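Local coordinates for protein esterase Rv0045c (Mycobacterium tuberculosis, PDB 6WYN) that hydrolyses carboxylic esters, with a strong preference for short, straight-chain alkyl esters, and is likely involved in ester or lipid metabolism, at residues 180-188 / 283-292. Residues are numbered along the deposited sequence; the frame is centred on the assembly and turned at random.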
loop_
_atom_site.group_PDB
_atom_site.type_symbol
_atom_site.label_atom_id
_atom_site.label_comp_id
_atom_site.label_asym_id
_atom_site.label_seq_id
_atom_site.Cartn_x
_atom_site.Cartn_y
_atom_site.Cartn_z
ATOM N N VAL A 180 -2.503 -1.964 10.319
ATOM C CA VAL A 180 -3.350 -0.775 10.557
ATOM C C VAL A 180 -4.727 -1.162 11.100
ATOM O O VAL A 180 -5.248 -2.217 10.763
ATOM C CB VAL A 180 -3.474 0.033 9.246
ATOM C CG1 VAL A 180 -4.381 -0.695 8.261
ATOM C CG2 VAL A 180 -3.951 1.456 9.511
ATOM N N THR A 181 -5.317 -0.242 11.862
ATOM C CA THR A 181 -6.773 -0.188 12.172
ATOM C C THR A 181 -7.188 1.286 12.049
ATOM O O THR A 181 -6.334 2.164 12.044
ATOM C CB THR A 181 -7.083 -0.731 13.580
ATOM O OG1 THR A 181 -6.729 0.313 14.494
ATOM C CG2 THR A 181 -6.321 -1.994 13.938
ATOM N N PRO A 182 -8.491 1.624 12.023
ATOM C CA PRO A 182 -8.894 3.034 12.018
ATOM C C PRO A 182 -8.237 3.819 13.153
ATOM O O PRO A 182 -7.628 4.860 12.906
ATOM C CB PRO A 182 -10.392 2.938 12.177
ATOM C CG PRO A 182 -10.704 1.655 11.459
ATOM C CD PRO A 182 -9.637 0.699 11.955
ATOM N N SER A 183 -8.281 3.276 14.381
ATOM C CA SER A 183 -7.700 3.964 15.567
ATOM C C SER A 183 -6.198 4.191 15.376
ATOM O O SER A 183 -5.688 5.264 15.746
ATOM C CB SER A 183 -8.009 3.207 16.840
ATOM O OG SER A 183 -9.413 3.050 16.980
ATOM N N ALA A 184 -5.474 3.204 14.842
ATOM C CA ALA A 184 -4.002 3.283 14.743
ATOM C C ALA A 184 -3.607 4.394 13.771
ATOM O O ALA A 184 -2.682 5.186 14.062
ATOM C CB ALA A 184 -3.460 1.934 14.320
ATOM N N LEU A 185 -4.251 4.475 12.619
ATOM C CA LEU A 185 -3.874 5.548 11.662
ATOM C C LEU A 185 -4.329 6.909 12.223
ATOM O O LEU A 185 -3.615 7.861 12.037
ATOM C CB LEU A 185 -4.480 5.278 10.275
ATOM C CG LEU A 185 -3.899 6.150 9.152
ATOM C CD1 LEU A 185 -2.397 6.260 9.227
ATOM C CD2 LEU A 185 -4.273 5.595 7.778
ATOM N N GLN A 186 -5.477 6.997 12.872
ATOM C CA GLN A 186 -5.914 8.261 13.542
ATOM C C GLN A 186 -4.804 8.743 14.486
ATOM O O GLN A 186 -4.432 9.921 14.447
ATOM C CB GLN A 186 -7.221 8.034 14.297
ATOM C CG GLN A 186 -7.856 9.314 14.836
ATOM C CD GLN A 186 -9.281 9.052 15.265
ATOM O OE1 GLN A 186 -9.590 8.075 15.943
ATOM N NE2 GLN A 186 -10.176 9.919 14.853
ATOM N N ARG A 187 -4.257 7.864 15.324
ATOM C CA ARG A 187 -3.177 8.272 16.273
ATOM C C ARG A 187 -1.974 8.778 15.450
ATOM O O ARG A 187 -1.390 9.845 15.800
ATOM C CB ARG A 187 -2.919 7.083 17.228
ATOM C CG ARG A 187 -1.642 7.110 18.068
ATOM C CD ARG A 187 -1.325 5.784 18.813
ATOM N NE ARG A 187 -2.576 5.160 19.188
ATOM C CZ ARG A 187 -3.031 3.971 18.781
ATOM N NH1 ARG A 187 -2.295 3.138 18.061
ATOM N NH2 ARG A 187 -4.237 3.603 19.160
ATOM N N HIS A 188 -1.560 8.094 14.379
ATOM C CA HIS A 188 -0.428 8.571 13.520
ATOM C C HIS A 188 -0.718 9.950 12.892
ATOM O O HIS A 188 0.184 10.806 12.869
ATOM C CB HIS A 188 -0.104 7.557 12.418
ATOM C CG HIS A 188 1.041 7.939 11.539
ATOM N ND1 HIS A 188 2.362 7.811 11.940
ATOM C CD2 HIS A 188 1.075 8.426 10.281
ATOM C CE1 HIS A 188 3.168 8.218 10.975
ATOM N NE2 HIS A 188 2.402 8.596 9.942
ATOM N N PHE A 283 2.910 0.366 15.766
ATOM C CA PHE A 283 1.844 1.151 15.113
ATOM C C PHE A 283 0.475 0.724 15.623
ATOM O O PHE A 283 -0.387 1.576 15.931
ATOM C CB PHE A 283 1.983 1.004 13.603
ATOM C CG PHE A 283 1.254 2.061 12.829
ATOM C CD1 PHE A 283 -0.056 1.872 12.450
ATOM C CD2 PHE A 283 1.909 3.223 12.449
ATOM C CE1 PHE A 283 -0.728 2.832 11.709
ATOM C CE2 PHE A 283 1.238 4.195 11.711
ATOM C CZ PHE A 283 -0.075 3.980 11.331
ATOM N N VAL A 284 0.252 -0.580 15.668
ATOM C CA VAL A 284 -1.007 -1.191 16.128
ATOM C C VAL A 284 -0.757 -1.791 17.522
ATOM O O VAL A 284 0.137 -2.626 17.636
ATOM C CB VAL A 284 -1.492 -2.258 15.143
ATOM C CG1 VAL A 284 -2.790 -2.921 15.634
ATOM C CG2 VAL A 284 -1.631 -1.649 13.735
ATOM N N THR A 285 -1.562 -1.387 18.509
ATOM C CA THR A 285 -1.502 -1.891 19.899
ATOM C C THR A 285 -2.397 -3.109 20.074
ATOM O O THR A 285 -3.333 -3.348 19.259
ATOM C CB THR A 285 -1.945 -0.811 20.889
ATOM O OG1 THR A 285 -3.337 -0.571 20.689
ATOM C CG2 THR A 285 -1.123 0.430 20.722
ATOM N N ASP A 286 -2.197 -3.832 21.171
ATOM C CA ASP A 286 -3.108 -4.950 21.550
ATOM C C ASP A 286 -4.533 -4.432 21.715
ATOM O O ASP A 286 -5.468 -5.117 21.298
ATOM C CB ASP A 286 -2.638 -5.644 22.839
ATOM C CG ASP A 286 -1.344 -6.442 22.643
ATOM O OD1 ASP A 286 -0.977 -6.749 21.482
ATOM O OD2 ASP A 286 -0.683 -6.716 23.636
ATOM N N GLN A 287 -4.710 -3.269 22.333
ATOM C CA GLN A 287 -6.054 -2.672 22.472
ATOM C C GLN A 287 -6.643 -2.352 21.076
ATOM O O GLN A 287 -7.858 -2.594 20.847
ATOM C CB GLN A 287 -5.929 -1.410 23.348
ATOM C CG GLN A 287 -7.141 -1.196 24.235
ATOM C CD GLN A 287 -7.255 -2.140 25.428
ATOM O OE1 GLN A 287 -6.609 -1.939 26.457
ATOM N NE2 GLN A 287 -8.176 -3.097 25.344
ATOM N N ASP A 288 -5.834 -1.824 20.161
ATOM C CA ASP A 288 -6.284 -1.624 18.752
ATOM C C ASP A 288 -6.851 -2.934 18.192
ATOM O O ASP A 288 -7.928 -2.936 17.601
ATOM C CB ASP A 288 -5.145 -1.100 17.885
ATOM C CG ASP A 288 -4.729 0.338 18.160
ATOM O OD1 ASP A 288 -5.548 1.115 18.790
ATOM O OD2 ASP A 288 -3.570 0.684 17.797
ATOM N N THR A 289 -6.136 -4.033 18.371
ATOM C CA THR A 289 -6.516 -5.341 17.802
ATOM C C THR A 289 -7.799 -5.807 18.447
ATOM O O THR A 289 -8.697 -6.289 17.736
ATOM C CB THR A 289 -5.409 -6.386 17.974
ATOM O OG1 THR A 289 -4.174 -5.858 17.510
ATOM C CG2 THR A 289 -5.778 -7.644 17.239
ATOM N N ALA A 290 -7.912 -5.673 19.774
ATOM C CA ALA A 290 -9.160 -6.056 20.465
ATOM C C ALA A 290 -10.329 -5.199 19.971
ATOM O O ALA A 290 -11.454 -5.724 19.850
ATOM C CB ALA A 290 -8.969 -5.927 21.971
ATOM N N GLU A 291 -10.122 -3.910 19.779
ATOM C CA GLU A 291 -11.212 -2.994 19.294
ATOM C C GLU A 291 -11.677 -3.478 17.919
ATOM O O GLU A 291 -12.888 -3.612 17.653
ATOM C CB GLU A 291 -10.696 -1.546 19.303
ATOM C CG GLU A 291 -11.669 -0.526 18.709
ATOM C CD GLU A 291 -11.133 0.880 18.632
ATOM O OE1 GLU A 291 -11.963 1.828 18.802
ATOM O OE2 GLU A 291 -9.886 1.047 18.490
ATOM N N LEU A 292 -10.737 -3.858 17.076
ATOM C CA LEU A 292 -11.087 -4.353 15.726
ATOM C C LEU A 292 -11.881 -5.653 15.849
ATOM O O LEU A 292 -12.917 -5.811 15.143
ATOM C CB LEU A 292 -9.810 -4.549 14.922
ATOM C CG LEU A 292 -10.000 -5.101 13.520
ATOM C CD1 LEU A 292 -10.913 -4.211 12.709
ATOM C CD2 LEU A 292 -8.660 -5.244 12.845
HETATM O O HOH W 1 -8.356 -0.485 16.476
HETATM O O HOH W 2 -0.325 4.394 15.554
#
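D288 meets R187 end-on, carboxylate and guanidinium nearly coplanar (8° apart), in a two-pronged salt bridge between helices 182-200 and 286-295. From CB, which lies 4.0 Å from T181 OG1, the D288 side chain leads to a carboxylate whose oxygens each offer a syn lone pair: OD1 to R187 NH2 and OD2 to R187 NH1, both at 2.8 Å. OD2 also takes a hydrogen bond from T285 N, above the carboxylate plane, completing a capping box with the bond from D288 N to T285 OG1. In this alpha/beta hydrolase fold, the two segments follow neighbouring parallel strands, 174-178 and 273-278, the first of them starting right after D179, the probable catalytic acid. A chi1 of -162° sets CG of F283 opposite the backbone N and lays the ring against 180-188: CD1 meets A184 CB, CZ meets L185 CD1 at the ring edge, and CE2 meets CB of H188, a residue involved in substrate selectivity. The ring also stacks on the probable catalytic H310. Further along helix 286-295, OE2 of the extended E291 accepts a hydrogen bond from S183 OG (2.6 Å), 38° out of the carboxylate plane. A water bridges this oxygen, D288 O and T181 OG1, the hydroxyl that caps helix 182-200 through A184 N.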